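Local atomic coordinates of phenylalanine ammonia-lyase (Rhodosporidium toruloides, PDB entry 1Y2M), a protein that catalyses the non-oxidative deamination of L-phenylalanine and L-tyrosine to trans-cinnamate and p-coumarate, the committing step of phenylpropanoid pathways. Residues Arg661-Leu673 against Ala701-Leu715. Residues are numbered along the deposited sequence; the frame is centred on the assembly and turned at random.
Sequences RTQILYAFVREEL and AIKSGRINNVLLKML
The ring of F668 takes V710 CG2 over one face and R706 at its edge, with L673 CG of its own segment over the opposite face. V710 CG2 stands 3.8 Å from the F668 ring centroid and 15° off the normal, a clear CH-pi contact. R706 NE is 3.8 Å from F668 CE1, and the guanidinium plane is turned 87° from the ring, which excludes a stacked cation-pi pair. With CG anti to the backbone N and the chain straight from there to NE, R706 spans the ring edge and reaches E672. There R706 NH2 donates to E672 OE1 at 3.2 Å, clearly bent and on the anti side of the carboxylate, a salt bridge backed by a water joining E672 OE1 to R706 NE. Two further waters connect E672 O to R706 NH2 and NH1, while L673 CD2 lies over a guanidinium face. Beyond the ring, V710 CG1 meets I664 CG2 at 3.8 Å and also L665 CD1, which touches I707 CD1. M714, a selenomethionine, lays SE 3.8 Å from L665 CB; the M714 and I664 side chains slide past each other in opposite directions, CG against CB. R661 closes the other end, its extended chain placing NH1 2.9 Å from M714 O. The bond is straight (161°) and near the guanidinium plane, but reaches the carbonyl from above its plane. With R661 cut back to an alanine, M714 O would probably lose its arginine donor and the chain alongside it. The contact joins two short, nearly antiparallel helices near the C-terminus, away from the active-site residues; L711 and M714 touch helix 273-303, R661 and M714 helix 323-336. Its apolar seam is bounded by arginines: one hydrogen-bonded to a helix-end carbonyl, the other held by a carboxylate and ordered water.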
ATOM      1  N   ARG B 661      19.364  28.578 -22.124  1.00  7.84           N
ATOM      2  CA  ARG B 661      18.026  28.058 -21.871  1.00 11.19           C
ATOM      3  C   ARG B 661      17.775  27.966 -20.393  1.00 11.68           C
ATOM      4  O   ARG B 661      16.660  28.182 -19.934  1.00 11.42           O
ATOM      5  CB  ARG B 661      17.785  26.711 -22.582  1.00 12.42           C
ATOM      6  CG  ARG B 661      17.679  26.856 -24.087  1.00 12.73           C
ATOM      7  CD  ARG B 661      17.472  25.550 -24.796  1.00 16.02           C
ATOM      8  NE  ARG B 661      17.419  25.735 -26.246  1.00 17.81           N
ATOM      9  CZ  ARG B 661      16.324  26.038 -26.949  1.00 22.09           C
ATOM     10  NH1 ARG B 661      15.135  26.162 -26.371  1.00 19.91           N
ATOM     11  NH2 ARG B 661      16.413  26.181 -28.265  1.00 21.78           N
ATOM     12  N   THR B 662      18.779  27.600 -19.612  1.00  8.61           N
ATOM     13  CA  THR B 662      18.517  27.508 -18.165  1.00 11.02           C
ATOM     14  C   THR B 662      18.506  28.904 -17.526  1.00 10.65           C
ATOM     15  O   THR B 662      17.887  29.102 -16.479  1.00 10.21           O
ATOM     16  CB  THR B 662      19.492  26.608 -17.399  1.00 10.78           C
ATOM     17  OG1 THR B 662      20.828  27.040 -17.590  1.00  9.84           O
ATOM     18  CG2 THR B 662      19.389  25.134 -17.836  1.00 13.06           C
ATOM     19  N   GLN B 663      19.172  29.874 -18.176  1.00  9.96           N
ATOM     20  CA  GLN B 663      19.116  31.256 -17.718  1.00 12.60           C
ATOM     21  C   GLN B 663      17.648  31.783 -17.698  1.00  8.48           C
ATOM     22  O   GLN B 663      17.287  32.662 -16.891  1.00 12.80           O
ATOM     23  CB  GLN B 663      20.009  32.123 -18.605  1.00 13.88           C
ATOM     24  CG  GLN B 663      20.185  33.578 -18.130  1.00 17.51           C
ATOM     25  CD  GLN B 663      21.085  34.363 -19.097  1.00 21.02           C
ATOM     26  OE1 GLN B 663      22.122  33.852 -19.516  1.00 31.60           O
ATOM     27  NE2 GLN B 663      20.653  35.561 -19.490  1.00 30.91           N
ATOM     28  N   ILE B 664      16.803  31.266 -18.591  1.00  8.34           N
ATOM     29  CA  ILE B 664      15.395  31.669 -18.647  1.00  9.40           C
ATOM     30  C   ILE B 664      14.707  31.453 -17.318  1.00 10.16           C
ATOM     31  O   ILE B 664      13.965  32.343 -16.805  1.00 10.50           O
ATOM     32  CB  ILE B 664      14.664  30.958 -19.804  1.00  8.36           C
ATOM     33  CG1 ILE B 664      15.269  31.420 -21.116  1.00  8.10           C
ATOM     34  CG2 ILE B 664      13.165  31.288 -19.778  1.00 12.94           C
ATOM     35  CD1 ILE B 664      14.842  30.578 -22.382  1.00 12.90           C
ATOM     36  N   LEU B 665      14.912  30.255 -16.764  1.00  9.72           N
ATOM     37  CA  LEU B 665      14.266  29.882 -15.501  1.00  7.90           C
ATOM     38  C   LEU B 665      14.932  30.655 -14.360  1.00  9.91           C
ATOM     39  O   LEU B 665      14.283  31.124 -13.430  1.00 11.96           O
ATOM     40  CB  LEU B 665      14.348  28.381 -15.260  1.00 10.26           C
ATOM     41  CG  LEU B 665      13.490  27.827 -14.097  1.00 10.82           C
ATOM     42  CD1 LEU B 665      12.123  28.428 -14.053  1.00 10.75           C
ATOM     43  CD2 LEU B 665      13.431  26.329 -14.085  1.00 10.70           C
ATOM     44  N   TYR B 666      16.247  30.783 -14.415  1.00  9.96           N
ATOM     45  CA  TYR B 666      16.969  31.556 -13.404  1.00 10.25           C
ATOM     46  C   TYR B 666      16.416  32.991 -13.296  1.00 10.96           C
ATOM     47  O   TYR B 666      16.059  33.465 -12.227  1.00  9.29           O
ATOM     48  CB  TYR B 666      18.453  31.612 -13.762  1.00 10.88           C
ATOM     49  CG  TYR B 666      19.340  32.408 -12.827  1.00  9.41           C
ATOM     50  CD1 TYR B 666      20.030  31.783 -11.797  1.00  7.79           C
ATOM     51  CD2 TYR B 666      19.523  33.767 -12.994  1.00 12.28           C
ATOM     52  CE1 TYR B 666      20.859  32.492 -10.920  1.00  7.45           C
ATOM     53  CE2 TYR B 666      20.345  34.498 -12.121  1.00 12.07           C
ATOM     54  CZ  TYR B 666      21.016  33.857 -11.107  1.00 11.50           C
ATOM     55  OH  TYR B 666      21.843  34.536 -10.245  1.00 12.28           O
ATOM     56  N   ALA B 667      16.349  33.669 -14.441  1.00  9.15           N
ATOM     57  CA  ALA B 667      15.806  35.030 -14.516  1.00 10.32           C
ATOM     58  C   ALA B 667      14.365  35.075 -14.051  1.00 10.81           C
ATOM     59  O   ALA B 667      13.972  35.984 -13.355  1.00 11.74           O
ATOM     60  CB  ALA B 667      15.934  35.594 -15.936  1.00 11.04           C
ATOM     61  N   PHE B 668      13.574  34.067 -14.411  1.00 10.15           N
ATOM     62  CA  PHE B 668      12.171  34.068 -13.983  1.00  9.97           C
ATOM     63  C   PHE B 668      12.045  34.113 -12.481  1.00 11.08           C
ATOM     64  O   PHE B 668      11.274  34.886 -11.923  1.00  9.28           O
ATOM     65  CB  PHE B 668      11.469  32.820 -14.507  1.00 10.39           C
ATOM     66  CG  PHE B 668      10.048  32.682 -14.048  1.00  9.05           C
ATOM     67  CD1 PHE B 668       9.073  33.596 -14.477  1.00 13.72           C
ATOM     68  CD2 PHE B 668       9.675  31.634 -13.191  1.00 10.84           C
ATOM     69  CE1 PHE B 668       7.736  33.477 -14.053  1.00 13.15           C
ATOM     70  CE2 PHE B 668       8.363  31.513 -12.782  1.00 12.74           C
ATOM     71  CZ  PHE B 668       7.384  32.426 -13.222  1.00 12.78           C
ATOM     72  N   VAL B 669      12.820  33.273 -11.797  1.00  8.08           N
ATOM     73  CA  VAL B 669      12.688  33.177 -10.347  1.00  7.81           C
ATOM     74  C   VAL B 669      13.350  34.388  -9.661  1.00  8.15           C
ATOM     75  O   VAL B 669      12.768  35.019  -8.755  1.00  9.21           O
ATOM     76  CB  VAL B 669      13.269  31.867  -9.825  1.00  9.58           C
ATOM     77  CG1 VAL B 669      13.212  31.867  -8.326  1.00 11.04           C
ATOM     78  CG2 VAL B 669      12.466  30.722 -10.336  1.00 10.09           C
ATOM     79  N   ARG B 670      14.555  34.737 -10.075  1.00  7.80           N
ATOM     80  CA  ARG B 670      15.316  35.767  -9.431  1.00  9.03           C
ATOM     81  C   ARG B 670      14.707  37.158  -9.673  1.00 11.36           C
ATOM     82  O   ARG B 670      14.709  38.015  -8.777  1.00 12.70           O
ATOM     83  CB  ARG B 670      16.777  35.697  -9.933  1.00  8.12           C
ATOM     84  CG  ARG B 670      17.623  34.585  -9.311  1.00  9.36           C
ATOM     85  CD  ARG B 670      18.255  35.068  -8.006  1.00 10.20           C
ATOM     86  NE  ARG B 670      19.138  34.049  -7.423  1.00  9.86           N
ATOM     87  CZ  ARG B 670      18.750  33.095  -6.612  1.00  9.20           C
ATOM     88  NH1 ARG B 670      17.480  32.959  -6.272  1.00  9.61           N
ATOM     89  NH2 ARG B 670      19.647  32.266  -6.109  1.00  8.15           N
ATOM     90  N   GLU B 671      14.221  37.400 -10.890  1.00  7.93           N
ATOM     91  CA  GLU B 671      13.701  38.704 -11.272  1.00  7.79           C
ATOM     92  C   GLU B 671      12.200  38.752 -11.211  1.00 10.72           C
ATOM     93  O   GLU B 671      11.649  39.558 -10.458  1.00 14.31           O
ATOM     94  CB  GLU B 671      14.161  39.089 -12.657  1.00  8.08           C
ATOM     95  CG  GLU B 671      15.648  39.112 -12.825  1.00  9.90           C
ATOM     96  CD  GLU B 671      16.422  39.757 -11.692  1.00 16.80           C
ATOM     97  OE1 GLU B 671      16.005  40.804 -11.159  1.00 17.25           O
ATOM     98  OE2 GLU B 671      17.509  39.229 -11.359  1.00 17.58           O
ATOM     99  N   GLU B 672      11.483  37.925 -11.974  1.00  8.78           N
ATOM    100  CA  GLU B 672      10.030  38.074 -11.983  1.00 11.65           C
ATOM    101  C   GLU B 672       9.381  37.705 -10.669  1.00 11.88           C
ATOM    102  O   GLU B 672       8.451  38.396 -10.217  1.00 11.83           O
ATOM    103  CB  GLU B 672       9.363  37.266 -13.090  1.00 12.84           C
ATOM    104  CG  GLU B 672       9.597  37.815 -14.477  1.00 15.68           C
ATOM    105  CD  GLU B 672       8.760  37.107 -15.547  1.00 18.98           C
ATOM    106  OE1 GLU B 672       7.504  37.190 -15.507  1.00 23.01           O
ATOM    107  OE2 GLU B 672       9.355  36.495 -16.459  1.00 19.85           O
ATOM    108  N   LEU B 673       9.877  36.644 -10.020  1.00 10.06           N
ATOM    109  CA  LEU B 673       9.346  36.220  -8.728  1.00 11.25           C
ATOM    110  C   LEU B 673      10.006  36.934  -7.555  1.00 11.00           C
ATOM    111  O   LEU B 673       9.493  36.880  -6.430  1.00 13.97           O
ATOM    112  CB  LEU B 673       9.471  34.713  -8.539  1.00 11.65           C
ATOM    113  CG  LEU B 673       8.789  33.822  -9.562  1.00 10.88           C
ATOM    114  CD1 LEU B 673       8.791  32.370  -9.076  1.00 11.13           C
ATOM    115  CD2 LEU B 673       7.398  34.335  -9.918  1.00 11.62           C
ATOM    116  N   ALA B 701       3.836  30.172  -8.087  1.00  8.81           N
ATOM    117  CA  ALA B 701       4.046  30.245  -9.532  1.00  9.74           C
ATOM    118  C   ALA B 701       3.900  28.920 -10.267  1.00  7.27           C
ATOM    119  O   ALA B 701       3.529  28.893 -11.441  1.00  9.21           O
ATOM    120  CB  ALA B 701       5.402  30.876  -9.832  1.00 11.90           C
ATOM    121  N   ILE B 702       4.175  27.817  -9.584  1.00  9.30           N
ATOM    122  CA  ILE B 702       3.919  26.483 -10.124  1.00  9.07           C
ATOM    123  C   ILE B 702       2.400  26.250 -10.121  1.00  8.38           C
ATOM    124  O   ILE B 702       1.795  25.929 -11.132  1.00 10.41           O
ATOM    125  CB  ILE B 702       4.678  25.381  -9.348  1.00 11.06           C
ATOM    126  CG1 ILE B 702       6.194  25.569  -9.550  1.00 11.68           C
ATOM    127  CG2 ILE B 702       4.247  24.014  -9.824  1.00 12.34           C
ATOM    128  CD1 ILE B 702       7.026  24.742  -8.598  1.00 10.18           C
ATOM    129  N   LYS B 703       1.774  26.436  -8.974  1.00 10.52           N
ATOM    130  CA  LYS B 703       0.350  26.089  -8.837  1.00 10.02           C
ATOM    131  C   LYS B 703      -0.564  26.908  -9.744  1.00  8.87           C
ATOM    132  O   LYS B 703      -1.551  26.376 -10.292  1.00 13.56           O
ATOM    133  CB  LYS B 703      -0.087  26.193  -7.374  1.00  9.87           C
ATOM    134  CG  LYS B 703       0.539  25.256  -6.396  1.00 12.74           C
ATOM    135  CD  LYS B 703       0.353  23.751  -6.715  1.00 14.94           C
ATOM    136  CE  LYS B 703      -1.091  23.256  -6.671  1.00 18.74           C
ATOM    137  NZ  LYS B 703      -1.732  23.462  -5.371  1.00 20.26           N
ATOM    138  N   SER B 704      -0.204  28.160  -9.947  1.00 11.45           N
ATOM    139  CA  SER B 704      -0.971  29.079 -10.790  1.00 12.75           C
ATOM    140  C   SER B 704      -0.741  28.800 -12.270  1.00 11.21           C
ATOM    141  O   SER B 704      -1.488  29.314 -13.096  1.00 12.72           O
ATOM    142  CB  SER B 704      -0.584  30.535 -10.531  1.00 12.38           C
ATOM    143  OG  SER B 704       0.725  30.795 -11.056  1.00 12.63           O
ATOM    144  N   GLY B 705       0.301  28.047 -12.606  1.00 10.89           N
ATOM    145  CA  GLY B 705       0.697  27.800 -13.992  1.00 11.18           C
ATOM    146  C   GLY B 705       1.502  28.946 -14.602  1.00  9.53           C
ATOM    147  O   GLY B 705       1.858  28.887 -15.804  1.00 10.45           O
ATOM    148  N   ARG B 706       1.839  29.978 -13.818  1.00 11.10           N
ATOM    149  CA  ARG B 706       2.716  31.031 -14.295  1.00  9.23           C
ATOM    150  C   ARG B 706       4.036  30.520 -14.870  1.00  9.56           C
ATOM    151  O   ARG B 706       4.525  31.018 -15.923  1.00 10.27           O
ATOM    152  CB  ARG B 706       3.006  32.058 -13.203  1.00 10.29           C
ATOM    153  CG  ARG B 706       3.662  33.283 -13.712  1.00 13.79           C
ATOM    154  CD  ARG B 706       3.891  34.295 -12.625  1.00 12.51           C
ATOM    155  NE  ARG B 706       4.594  35.457 -13.134  1.00 14.12           N
ATOM    156  CZ  ARG B 706       4.956  36.500 -12.392  1.00 15.12           C
ATOM    157  NH1 ARG B 706       4.725  36.523 -11.093  1.00 15.85           N
ATOM    158  NH2 ARG B 706       5.550  37.519 -12.952  1.00 16.38           N
ATOM    159  N   ILE B 707       4.567  29.457 -14.263  1.00  8.73           N
ATOM    160  CA  ILE B 707       5.848  28.871 -14.683  1.00  9.30           C
ATOM    161  C   ILE B 707       5.723  28.131 -16.032  1.00  8.54           C
ATOM    162  O   ILE B 707       6.704  27.842 -16.723  1.00 10.43           O
ATOM    163  CB  ILE B 707       6.381  27.915 -13.618  1.00  9.23           C
ATOM    164  CG1 ILE B 707       7.875  27.738 -13.799  1.00  9.37           C
ATOM    165  CG2 ILE B 707       5.570  26.590 -13.588  1.00 11.63           C
ATOM    166  CD1 ILE B 707       8.488  27.107 -12.633  1.00 13.00           C
ATOM    167  N   ASN B 708       4.487  27.800 -16.413  1.00 10.37           N
ATOM    168  CA  ASN B 708       4.289  26.927 -17.570  1.00 10.80           C
ATOM    169  C   ASN B 708       4.837  27.453 -18.862  1.00 10.09           C
ATOM    170  O   ASN B 708       5.556  26.721 -19.551  1.00 10.32           O
ATOM    171  CB  ASN B 708       2.832  26.558 -17.782  1.00 12.05           C
ATOM    172  CG  ASN B 708       2.242  25.766 -16.596  1.00 11.39           C
ATOM    173  OD1 ASN B 708       2.980  25.270 -15.727  1.00 10.95           O
ATOM    174  ND2 ASN B 708       0.877  25.677 -16.546  1.00 10.59           N
ATOM    175  N   ASN B 709       4.578  28.717 -19.179  1.00  9.12           N
ATOM    176  CA  ASN B 709       5.147  29.292 -20.423  1.00  9.99           C
ATOM    177  C   ASN B 709       6.663  29.447 -20.380  1.00 10.58           C
ATOM    178  O   ASN B 709       7.302  29.468 -21.404  1.00 12.73           O
ATOM    179  CB  ASN B 709       4.470  30.614 -20.774  1.00 12.04           C
ATOM    180  CG  ASN B 709       3.058  30.416 -21.387  1.00 20.25           C
ATOM    181  OD1 ASN B 709       2.722  29.343 -21.937  1.00 24.45           O
ATOM    182  ND2 ASN B 709       2.237  31.468 -21.313  1.00 29.65           N
ATOM    183  N   VAL B 710       7.211  29.542 -19.186  1.00  9.59           N
ATOM    184  CA  VAL B 710       8.673  29.539 -18.980  1.00  9.90           C
ATOM    185  C   VAL B 710       9.311  28.212 -19.363  1.00  9.98           C
ATOM    186  O   VAL B 710      10.282  28.207 -20.082  1.00 10.40           O
ATOM    187  CB  VAL B 710       9.024  29.912 -17.534  1.00 12.87           C
ATOM    188  CG1 VAL B 710      10.510  30.065 -17.378  1.00 11.00           C
ATOM    189  CG2 VAL B 710       8.321  31.174 -17.146  1.00 15.70           C
ATOM    190  N   LEU B 711       8.725  27.108 -18.908  1.00 10.88           N
ATOM    191  CA  LEU B 711       9.162  25.752 -19.269  1.00 10.17           C
ATOM    192  C   LEU B 711       9.071  25.582 -20.759  1.00 10.83           C
ATOM    193  O   LEU B 711       9.989  25.018 -21.380  1.00 12.10           O
ATOM    194  CB  LEU B 711       8.294  24.727 -18.534  1.00 11.38           C
ATOM    195  CG  LEU B 711       8.459  24.782 -17.013  1.00 15.10           C
ATOM    196  CD1 LEU B 711       7.402  23.898 -16.342  1.00 15.19           C
ATOM    197  CD2 LEU B 711       9.843  24.291 -16.673  1.00 15.15           C
ATOM    198  N   LEU B 712       7.991  26.097 -21.347  1.00 11.84           N
ATOM    199  CA  LEU B 712       7.816  25.947 -22.806  1.00 11.61           C
ATOM    200  C   LEU B 712       8.887  26.704 -23.550  1.00 11.75           C
ATOM    201  O   LEU B 712       9.513  26.177 -24.458  1.00 12.39           O
ATOM    202  CB  LEU B 712       6.420  26.392 -23.239  1.00 13.17           C
ATOM    203  CG  LEU B 712       6.050  26.105 -24.699  1.00 18.59           C
ATOM    204  CD1 LEU B 712       6.073  24.626 -25.023  1.00 24.85           C
ATOM    205  CD2 LEU B 712       4.668  26.723 -25.027  1.00 21.56           C
ATOM    206  N   LYS B 713       9.133  27.945 -23.149  1.00 12.68           N
ATOM    207  CA  LYS B 713      10.151  28.759 -23.807  1.00 12.76           C
ATOM    208  C   LYS B 713      11.549  28.105 -23.732  1.00 12.62           C
ATOM    209  O   LYS B 713      12.306  28.145 -24.691  1.00 11.22           O
ATOM    210  CB  LYS B 713      10.208  30.126 -23.131  1.00 18.20           C
ATOM    211  CG  LYS B 713      10.635  31.238 -24.014  1.00 29.88           C
ATOM    212  CD  LYS B 713      11.281  32.388 -23.250  1.00 26.54           C
ATOM    213  CE  LYS B 713      10.283  33.263 -22.483  1.00 36.82           C
ATOM    214  NZ  LYS B 713      10.962  34.576 -22.090  1.00 36.99           N
HETATM  215  N   MSE B 714      11.885  27.539 -22.583  1.00 12.65           N
HETATM  216  CA  MSE B 714      13.169  26.879 -22.396  1.00 13.43           C
HETATM  217  C   MSE B 714      13.331  25.665 -23.281  1.00 15.29           C
HETATM  218  O   MSE B 714      14.432  25.388 -23.719  1.00 13.87           O
HETATM  219  CB  MSE B 714      13.393  26.416 -20.937  1.00 15.36           C
HETATM  220  CG  MSE B 714      13.396  27.443 -19.871  1.00 18.46           C
HETATM  221 SE   MSE B 714      13.070  26.351 -18.193  1.00 24.66          SE
HETATM  222  CE  MSE B 714      14.876  25.606 -17.993  1.00 16.05           C
ATOM    223  N   LEU B 715      12.251  24.908 -23.500  1.00 17.30           N
ATOM    224  CA  LEU B 715      12.310  23.634 -24.214  1.00 22.98           C
ATOM    225  C   LEU B 715      11.937  23.766 -25.661  1.00 28.35           C
ATOM    226  O   LEU B 715      11.818  22.764 -26.358  1.00 34.12           O
ATOM    227  CB  LEU B 715      11.431  22.589 -23.511  1.00 22.42           C
ATOM    228  CG  LEU B 715      11.963  22.136 -22.152  1.00 24.47           C
ATOM    229  CD1 LEU B 715      10.900  21.508 -21.246  1.00 31.67           C
ATOM    230  CD2 LEU B 715      13.145  21.169 -22.330  1.00 30.27           C
TER
HETATM  231  O   HOH W   1       5.275  35.739 -15.888  1.00 17.77           O
HETATM  232  O   HOH W   2       6.707  39.964 -11.628  1.00 25.49           O
HETATM  233  O   HOH W   3       5.964  38.101  -8.923  1.00 30.34           O